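Local atomic coordinates of myosin-4 (Saccharomyces cerevisiae, PDB entry 3MMI), a protein that moves along actin as a type V myosin motor and, recruited through SHE3, carries mRNAs such as ASH1 to the bud, this fragment being its globular tail. Residues Val174-Phe180 with Tyr242-Val246; Ser183-Phe188 with Asn249-Leu253; Phe198-Leu202 with His212-Phe216. One frame throughout, in Å; residues are numbered along the deposited sequence.

In the fold
All three contacts lie in the all-helical Dilute region of the globular tail. After helix 170-174 the chain runs through the loop that supplies residues 174-180 to contact 1, then enters helix 185-204, whose N-cap and first turn, with the residue before them, serve contact 2 and whose later turns serve contact 3. Contact 3 closes first, across the short turn into helix 209-234. Helix 240-257 then closes the two long loops, contact 1 through residues 242-246 and contact 2 through 249-253. These two loops cross, since their segments alternate, and both enclose contact 3. Contacts 1 and 2 touch where Val174 packs on Ile250 and Leu253; contact 3 is centred about 20 Å from contact 2.

Contact 1: residues Val174-Phe180 with Tyr242-Val246; sequences VLNEKLF and YGYEV
Segment 174-180 leaves the end of a short helix, makes a 3-10 turn at Glu177-Lys178 closed by Leu179 N to Asn176 O (3.0 Å), then Phe180 N to Glu177 O (2.9 Å), and lies against the helical segment 242-246. The CA pairs Glu177-Tyr242 (7.0 Å), Phe180-Glu245 (7.4 Å) and Val174-Val246 (5.9 Å) set the register. Tyr242, chi1 t, sends its ring to the loop, where OH donates to Leu175 O at 2.5 Å; a tyrosine is long enough for its hydroxyl to reach a neighbouring carbonyl. Tyr242 CD1 meets Glu177 CB and Phe180 CE2, each at 3.6 Å, the rings inclined at 45° with centroids 5.5 Å apart. This is a loop between two helices of the Dilute region packed on the start of helix 240-257, Leu231 also touching the tyrosine. Glu245 (chi1 m) lays its CB over the ring of Phe180 (chi1 m, pointing toward the helix), 3.8 Å from the centroid, a CH-pi contact using the aliphatic part of a polar residue. Compact Val246 packs on three apolar side chains: its CG1 lies 3.7 Å from Leu175 CD2 and 4.1 Å from Val174 CG1, and its CG2 4.0 Å from Phe180 CZ.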
loop_
_atom_site.group_PDB
_atom_site.type_symbol
_atom_site.label_atom_id
_atom_site.label_comp_id
_atom_site.label_asym_id
_atom_site.label_seq_id
_atom_site.Cartn_x
_atom_site.Cartn_y
_atom_site.Cartn_z
ATOM N N VAL A 174 -18.927 2.602 -6.344
ATOM C CA VAL A 174 -18.434 1.612 -7.321
ATOM C C VAL A 174 -19.298 0.415 -7.329
ATOM O O VAL A 174 -19.669 -0.010 -8.421
ATOM C CB VAL A 174 -16.946 1.172 -7.090
ATOM C CG1 VAL A 174 -16.600 -0.033 -7.980
ATOM C CG2 VAL A 174 -16.004 2.290 -7.197
ATOM N N LEU A 175 -19.645 -0.135 -6.166
ATOM C CA LEU A 175 -20.265 -1.460 -6.047
ATOM C C LEU A 175 -21.781 -1.494 -5.765
ATOM O O LEU A 175 -22.422 -2.580 -5.937
ATOM C CB LEU A 175 -19.568 -2.184 -4.886
ATOM C CG LEU A 175 -18.123 -2.551 -5.116
ATOM C CD1 LEU A 175 -17.594 -3.289 -3.922
ATOM C CD2 LEU A 175 -18.076 -3.432 -6.490
ATOM N N ASN A 176 -22.308 -0.382 -5.214
ATOM C CA ASN A 176 -23.700 -0.323 -4.640
ATOM C C ASN A 176 -24.708 -0.255 -5.747
ATOM O O ASN A 176 -24.878 0.779 -6.365
ATOM C CB ASN A 176 -23.881 0.925 -3.758
ATOM C CG ASN A 176 -25.193 0.909 -2.960
ATOM O OD1 ASN A 176 -26.111 0.137 -3.240
ATOM N ND2 ASN A 176 -25.260 1.771 -1.957
ATOM N N GLU A 177 -25.358 -1.377 -6.044
ATOM C CA GLU A 177 -26.219 -1.383 -7.235
ATOM C C GLU A 177 -27.398 -0.458 -7.058
ATOM O O GLU A 177 -27.868 0.112 -8.062
ATOM C CB GLU A 177 -26.676 -2.794 -7.626
ATOM C CG GLU A 177 -27.459 -3.559 -6.547
ATOM C CD GLU A 177 -28.973 -3.505 -6.803
ATOM O OE1 GLU A 177 -29.333 -3.132 -7.932
ATOM O OE2 GLU A 177 -29.773 -3.813 -5.875
ATOM N N LYS A 178 -27.791 -0.232 -5.783
ATOM C CA LYS A 178 -28.868 0.751 -5.432
ATOM C C LYS A 178 -28.612 2.142 -6.019
ATOM O O LYS A 178 -29.554 2.873 -6.307
ATOM C CB LYS A 178 -29.141 0.864 -3.902
ATOM C CG LYS A 178 -29.312 -0.468 -3.175
ATOM N N LEU A 179 -27.346 2.481 -6.226
ATOM C CA LEU A 179 -26.994 3.797 -6.705
ATOM C C LEU A 179 -26.501 3.754 -8.118
ATOM O O LEU A 179 -25.815 4.687 -8.512
ATOM C CB LEU A 179 -25.886 4.400 -5.844
ATOM C CG LEU A 179 -25.967 4.362 -4.308
ATOM C CD1 LEU A 179 -24.944 5.413 -3.745
ATOM C CD2 LEU A 179 -27.402 4.621 -3.786
ATOM N N PHE A 180 -26.830 2.732 -8.901
ATOM C CA PHE A 180 -26.436 2.714 -10.317
ATOM C C PHE A 180 -27.294 3.687 -11.123
ATOM O O PHE A 180 -26.875 4.215 -12.127
ATOM C CB PHE A 180 -26.529 1.314 -10.958
ATOM C CG PHE A 180 -25.462 0.333 -10.522
ATOM C CD1 PHE A 180 -24.309 0.745 -9.909
ATOM C CD2 PHE A 180 -25.647 -1.017 -10.717
ATOM C CE1 PHE A 180 -23.382 -0.161 -9.517
ATOM C CE2 PHE A 180 -24.720 -1.903 -10.333
ATOM C CZ PHE A 180 -23.591 -1.482 -9.730
ATOM N N TYR A 242 -25.011 -6.363 -13.311
ATOM C CA TYR A 242 -24.274 -5.821 -12.231
ATOM C C TYR A 242 -22.811 -5.732 -12.585
ATOM O O TYR A 242 -22.125 -4.727 -12.269
ATOM C CB TYR A 242 -24.568 -6.586 -10.926
ATOM C CG TYR A 242 -23.763 -6.075 -9.713
ATOM C CD1 TYR A 242 -24.251 -5.114 -8.832
ATOM C CD2 TYR A 242 -22.478 -6.511 -9.532
ATOM C CE1 TYR A 242 -23.494 -4.722 -7.736
ATOM C CE2 TYR A 242 -21.738 -6.093 -8.454
ATOM C CZ TYR A 242 -22.247 -5.230 -7.583
ATOM O OH TYR A 242 -21.437 -4.817 -6.592
ATOM N N GLY A 243 -22.304 -6.809 -13.225
ATOM C CA GLY A 243 -20.882 -6.927 -13.499
ATOM C C GLY A 243 -20.459 -5.842 -14.475
ATOM O O GLY A 243 -19.500 -5.107 -14.254
ATOM N N TYR A 244 -21.263 -5.697 -15.521
ATOM C CA TYR A 244 -21.033 -4.675 -16.510
ATOM C C TYR A 244 -21.010 -3.216 -15.964
ATOM O O TYR A 244 -20.133 -2.405 -16.304
ATOM C CB TYR A 244 -22.068 -4.762 -17.613
ATOM C CG TYR A 244 -21.943 -3.616 -18.588
ATOM C CD1 TYR A 244 -21.025 -3.706 -19.656
ATOM C CD2 TYR A 244 -22.708 -2.437 -18.444
ATOM C CE1 TYR A 244 -20.854 -2.658 -20.567
ATOM C CE2 TYR A 244 -22.530 -1.315 -19.386
ATOM C CZ TYR A 244 -21.606 -1.488 -20.447
ATOM O OH TYR A 244 -21.377 -0.538 -21.389
ATOM N N GLU A 245 -21.915 -2.907 -15.050
ATOM C CA GLU A 245 -21.958 -1.600 -14.398
ATOM C C GLU A 245 -20.766 -1.305 -13.448
ATOM O O GLU A 245 -20.238 -0.186 -13.492
ATOM C CB GLU A 245 -23.279 -1.423 -13.653
ATOM C CG GLU A 245 -24.505 -1.501 -14.604
ATOM C CD GLU A 245 -24.502 -0.369 -15.726
ATOM O OE1 GLU A 245 -24.125 0.766 -15.524
ATOM O OE2 GLU A 245 -24.817 -0.601 -16.896
ATOM N N VAL A 246 -20.325 -2.279 -12.644
ATOM C CA VAL A 246 -19.110 -2.128 -11.832
ATOM C C VAL A 246 -17.918 -1.927 -12.733
ATOM O O VAL A 246 -16.990 -1.214 -12.380
ATOM C CB VAL A 246 -18.914 -3.399 -10.932
ATOM C CG1 VAL A 246 -17.559 -3.339 -10.116
ATOM C CG2 VAL A 246 -20.266 -3.593 -10.054
#

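Contact 2: residues Ser183-Phe188 with Asn249-Leu253; sequences SGDEKF and NIERL
Residues 183-184 are a turn leading into helix 185-188, and 249-253 is helical. Gly184 is the N-cap, with phi/psi of 98/-6°, a positive phi that favours glycine; its O accepts Phe188 N at 3.0 Å. Leu253 N bonds Asn249 O at 2.8 Å. The CA atoms of Phe188 and Leu253 are 7.6 Å apart, those of Gly184 and Asn249 8.8 Å. Arg252, with chi1 at -134° and the rest of its chain extended, reaches across to the helix start. Its NH2 donates to Asp185 OD1 at 3.0 Å in a salt bridge, and its NH1 to Ser183 O at 3.0 Å, both near the guanidinium plane. An acidic first residue suits the positive end of the helix dipole. Phe188, chi1 -85°, points toward helix 240-257 and turns one ring face to the arginine: Arg252 CD stands 3.5 Å from the centroid of the Phe188 ring, 8° off its normal, a CH-pi contact. Phe188 CZ lies 3.5 Å from Asn249 O, and Phe188 CE2 4.3 Å from Leu253 CB. The contact joins the start of helix 185-204 and the turn leading into it to helix 240-257, with Met173 of helix 170-174 touching Phe188 and helix 269-279 packing on Ile250.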
loop_
_atom_site.group_PDB
_atom_site.type_symbol
_atom_site.label_atom_id
_atom_site.label_comp_id
_atom_site.label_asym_id
_atom_site.label_seq_id
_atom_site.Cartn_x
_atom_site.Cartn_y
_atom_site.Cartn_z
ATOM N N SER A 183 -26.108 9.301 -11.417
ATOM C CA SER A 183 -24.984 9.719 -12.213
ATOM C C SER A 183 -23.672 9.207 -11.648
ATOM O O SER A 183 -22.803 8.779 -12.381
ATOM C CB SER A 183 -24.907 11.226 -12.187
ATOM O OG SER A 183 -24.851 11.690 -10.865
ATOM N N GLY A 184 -23.556 9.340 -10.330
ATOM C CA GLY A 184 -22.451 8.880 -9.539
ATOM C C GLY A 184 -21.533 10.023 -9.307
ATOM O O GLY A 184 -20.588 9.939 -8.553
ATOM N N ASP A 185 -21.893 11.108 -9.968
ATOM C CA ASP A 185 -21.062 12.202 -10.441
ATOM C C ASP A 185 -20.398 13.036 -9.380
ATOM O O ASP A 185 -19.327 13.515 -9.531
ATOM C CB ASP A 185 -21.953 13.141 -11.235
ATOM C CG ASP A 185 -22.102 12.748 -12.654
ATOM O OD1 ASP A 185 -21.599 11.707 -13.060
ATOM O OD2 ASP A 185 -22.737 13.520 -13.371
ATOM N N GLU A 186 -21.122 13.239 -8.324
ATOM C CA GLU A 186 -20.735 14.038 -7.159
ATOM C C GLU A 186 -19.670 13.266 -6.416
ATOM O O GLU A 186 -18.711 13.834 -5.893
ATOM C CB GLU A 186 -21.943 14.266 -6.250
ATOM C CG GLU A 186 -22.316 15.702 -6.035
ATOM N N LYS A 187 -19.890 11.960 -6.315
ATOM C CA LYS A 187 -19.004 11.078 -5.574
ATOM C C LYS A 187 -17.696 10.938 -6.384
ATOM O O LYS A 187 -16.589 11.060 -5.827
ATOM C CB LYS A 187 -19.708 9.721 -5.295
ATOM C CG LYS A 187 -20.815 9.811 -4.272
ATOM C CD LYS A 187 -21.148 8.451 -3.761
ATOM C CE LYS A 187 -22.162 8.528 -2.601
ATOM N NZ LYS A 187 -23.217 9.432 -2.950
ATOM N N PHE A 188 -17.817 10.729 -7.669
ATOM C CA PHE A 188 -16.644 10.689 -8.507
ATOM C C PHE A 188 -15.850 11.994 -8.486
ATOM O O PHE A 188 -14.618 12.041 -8.492
ATOM C CB PHE A 188 -16.929 10.213 -9.950
ATOM C CG PHE A 188 -16.931 8.704 -10.098
ATOM C CD1 PHE A 188 -18.126 7.992 -10.131
ATOM C CD2 PHE A 188 -15.728 7.976 -10.115
ATOM C CE1 PHE A 188 -18.129 6.612 -10.199
ATOM C CE2 PHE A 188 -15.704 6.571 -10.200
ATOM C CZ PHE A 188 -16.877 5.864 -10.211
ATOM N N ASN A 249 -17.673 1.523 -13.591
ATOM C CA ASN A 249 -17.330 2.416 -12.479
ATOM C C ASN A 249 -15.865 2.305 -12.290
ATOM O O ASN A 249 -15.178 3.330 -11.949
ATOM C CB ASN A 249 -18.092 2.094 -11.182
ATOM C CG ASN A 249 -19.567 2.396 -11.298
ATOM O OD1 ASN A 249 -20.424 1.862 -10.545
ATOM N ND2 ASN A 249 -19.887 3.323 -12.127
ATOM N N ILE A 250 -15.343 1.094 -12.490
ATOM C CA ILE A 250 -13.924 0.874 -12.260
ATOM C C ILE A 250 -13.111 1.698 -13.280
ATOM O O ILE A 250 -12.143 2.397 -12.994
ATOM C CB ILE A 250 -13.551 -0.663 -12.317
ATOM C CG1 ILE A 250 -14.012 -1.383 -11.008
ATOM C CG2 ILE A 250 -12.075 -0.837 -12.491
ATOM C CD1 ILE A 250 -13.793 -2.830 -11.074
ATOM N N GLU A 251 -13.539 1.567 -14.504
ATOM C CA GLU A 251 -12.889 2.337 -15.623
ATOM C C GLU A 251 -12.975 3.844 -15.398
ATOM O O GLU A 251 -12.022 4.522 -15.590
ATOM C CB GLU A 251 -13.414 2.000 -17.028
ATOM C CG GLU A 251 -13.411 0.510 -17.519
ATOM C CD GLU A 251 -12.406 -0.502 -16.822
ATOM O OE1 GLU A 251 -12.897 -1.509 -16.171
ATOM O OE2 GLU A 251 -11.146 -0.314 -16.922
ATOM N N ARG A 252 -14.051 4.339 -14.830
ATOM C CA ARG A 252 -14.110 5.673 -14.364
ATOM C C ARG A 252 -13.085 5.974 -13.291
ATOM O O ARG A 252 -12.387 6.966 -13.403
ATOM C CB ARG A 252 -15.514 5.950 -13.798
ATOM C CG ARG A 252 -16.031 7.217 -14.271
ATOM C CD ARG A 252 -17.387 7.541 -13.647
ATOM N NE ARG A 252 -17.558 8.982 -13.562
ATOM C CZ ARG A 252 -18.713 9.583 -13.229
ATOM N NH1 ARG A 252 -19.841 8.889 -12.999
ATOM N NH2 ARG A 252 -18.754 10.881 -13.209
ATOM N N LEU A 253 -13.044 5.173 -12.218
ATOM C CA LEU A 253 -12.002 5.298 -11.160
ATOM C C LEU A 253 -10.594 5.283 -11.748
ATOM O O LEU A 253 -9.716 6.076 -11.339
ATOM C CB LEU A 253 -12.165 4.153 -10.170
ATOM C CG LEU A 253 -11.224 4.193 -8.981
ATOM C CD1 LEU A 253 -11.988 3.654 -7.728
ATOM C CD2 LEU A 253 -9.968 3.455 -9.330
#

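Contact 3: residues Phe198-Leu202 with His212-Phe216; sequences FDAVL and HTKIF
This is a helical hairpin of the Dilute region: helices 185-204 and 209-234 are joined by a short turn, and the axes of segments 198-202 and 212-216 run roughly antiparallel, at 151°, and come within 11.3 Å. Leu202 and His212, nearest the turn, bring their CA atoms to 6.7 Å. Leu202 points toward the partner helix; its CB lies over the His212 ring, 3.8 Å from the centroid in a CH-pi contact, and its CD2 and CD1 approach Phe216 CE1 (3.6 Å) and Ile215 CD1 (4.2 Å). Phe198, chi1 t, places CZ 3.4 Å from Ile215 CG2 and offers its face to the edge of Phe216 in an offset edge-to-face pair, centroids 5.9 Å apart and planes at 70°. These large apolar residues fill the space between the axes; Phe160 and Trp256 extend the aromatic cluster. On the less buried flank, Asp199 and His212, both chi1 t, pair their polar ends: His212 NE2 donates to Asp199 OD1 at 2.9 Å.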
loop_
_atom_site.group_PDB
_atom_site.type_symbol
_atom_site.label_atom_id
_atom_site.label_comp_id
_atom_site.label_asym_id
_atom_site.label_seq_id
_atom_site.Cartn_x
_atom_site.Cartn_y
_atom_site.Cartn_z
ATOM N N PHE A 198 -4.196 14.403 -2.816
ATOM C CA PHE A 198 -3.189 13.436 -2.397
ATOM C C PHE A 198 -1.956 13.683 -3.200
ATOM O O PHE A 198 -0.814 13.723 -2.696
ATOM C CB PHE A 198 -3.708 12.008 -2.678
ATOM C CG PHE A 198 -2.860 10.922 -2.140
ATOM C CD1 PHE A 198 -1.915 11.166 -1.140
ATOM C CD2 PHE A 198 -3.084 9.606 -2.538
ATOM C CE1 PHE A 198 -1.163 10.142 -0.573
ATOM C CE2 PHE A 198 -2.275 8.611 -2.047
ATOM C CZ PHE A 198 -1.349 8.863 -1.032
ATOM N N ASP A 199 -2.152 13.852 -4.490
ATOM C CA ASP A 199 -1.046 14.123 -5.371
ATOM C C ASP A 199 -0.260 15.438 -5.076
ATOM O O ASP A 199 0.968 15.490 -5.204
ATOM C CB ASP A 199 -1.569 14.179 -6.800
ATOM C CG ASP A 199 -0.439 14.380 -7.838
ATOM O OD1 ASP A 199 0.142 13.391 -8.338
ATOM O OD2 ASP A 199 -0.075 15.549 -8.128
ATOM N N ALA A 200 -0.963 16.497 -4.640
ATOM C CA ALA A 200 -0.264 17.793 -4.271
ATOM C C ALA A 200 0.633 17.652 -3.087
ATOM O O ALA A 200 1.706 18.217 -3.065
ATOM C CB ALA A 200 -1.313 18.921 -3.988
ATOM N N VAL A 201 0.128 17.000 -2.029
ATOM C CA VAL A 201 0.894 16.773 -0.811
ATOM C C VAL A 201 2.144 15.931 -1.143
ATOM O O VAL A 201 3.240 16.284 -0.819
ATOM C CB VAL A 201 0.061 16.060 0.179
ATOM C CG1 VAL A 201 0.916 15.747 1.414
ATOM C CG2 VAL A 201 -1.204 16.856 0.534
ATOM N N LEU A 202 1.967 14.867 -1.929
ATOM C CA LEU A 202 3.125 14.089 -2.371
ATOM C C LEU A 202 4.204 15.019 -3.001
ATOM O O LEU A 202 5.399 14.957 -2.631
ATOM C CB LEU A 202 2.682 13.013 -3.358
ATOM C CG LEU A 202 2.425 11.584 -2.879
ATOM C CD1 LEU A 202 2.419 11.371 -1.449
ATOM C CD2 LEU A 202 1.140 11.026 -3.610
ATOM N N HIS A 212 6.421 8.120 -5.687
ATOM C CA HIS A 212 5.114 8.765 -5.962
ATOM C C HIS A 212 4.227 7.840 -6.779
ATOM O O HIS A 212 3.095 7.542 -6.434
ATOM C CB HIS A 212 5.394 9.997 -6.797
ATOM C CG HIS A 212 4.287 10.997 -6.840
ATOM N ND1 HIS A 212 4.508 12.333 -6.582
ATOM C CD2 HIS A 212 2.986 10.892 -7.227
ATOM C CE1 HIS A 212 3.395 13.011 -6.814
ATOM N NE2 HIS A 212 2.447 12.160 -7.191
ATOM N N THR A 213 4.811 7.310 -7.832
ATOM C CA THR A 213 4.161 6.275 -8.629
ATOM C C THR A 213 3.940 4.984 -7.873
ATOM O O THR A 213 2.868 4.369 -7.989
ATOM C CB THR A 213 4.940 5.929 -9.982
ATOM O OG1 THR A 213 6.250 5.377 -9.679
ATOM C CG2 THR A 213 5.165 7.174 -10.746
ATOM N N LYS A 214 4.893 4.565 -7.043
ATOM C CA LYS A 214 4.608 3.356 -6.209
ATOM C C LYS A 214 3.378 3.586 -5.294
ATOM O O LYS A 214 2.507 2.727 -5.172
ATOM C CB LYS A 214 5.875 2.886 -5.437
ATOM C CG LYS A 214 5.606 1.948 -4.395
ATOM C CD LYS A 214 6.836 1.225 -3.873
ATOM C CE LYS A 214 6.493 -0.256 -3.643
ATOM N NZ LYS A 214 5.503 -0.423 -2.659
ATOM N N ILE A 215 3.356 4.733 -4.605
ATOM C CA ILE A 215 2.229 5.079 -3.708
ATOM C C ILE A 215 0.875 4.983 -4.471
ATOM O O ILE A 215 -0.131 4.474 -3.937
ATOM C CB ILE A 215 2.408 6.429 -3.012
ATOM C CG1 ILE A 215 3.529 6.354 -1.972
ATOM C CG2 ILE A 215 1.061 6.779 -2.261
ATOM C CD1 ILE A 215 4.113 7.532 -1.514
ATOM N N PHE A 216 0.857 5.430 -5.711
ATOM C CA PHE A 216 -0.376 5.400 -6.448
ATOM C C PHE A 216 -0.770 3.948 -6.857
ATOM O O PHE A 216 -1.938 3.622 -6.878
ATOM C CB PHE A 216 -0.317 6.275 -7.729
ATOM C CG PHE A 216 -0.454 7.811 -7.474
ATOM C CD1 PHE A 216 -1.017 8.340 -6.287
ATOM C CD2 PHE A 216 -0.033 8.707 -8.445
ATOM C CE1 PHE A 216 -1.154 9.747 -6.088
ATOM C CE2 PHE A 216 -0.149 10.118 -8.240
ATOM C CZ PHE A 216 -0.718 10.613 -7.052
#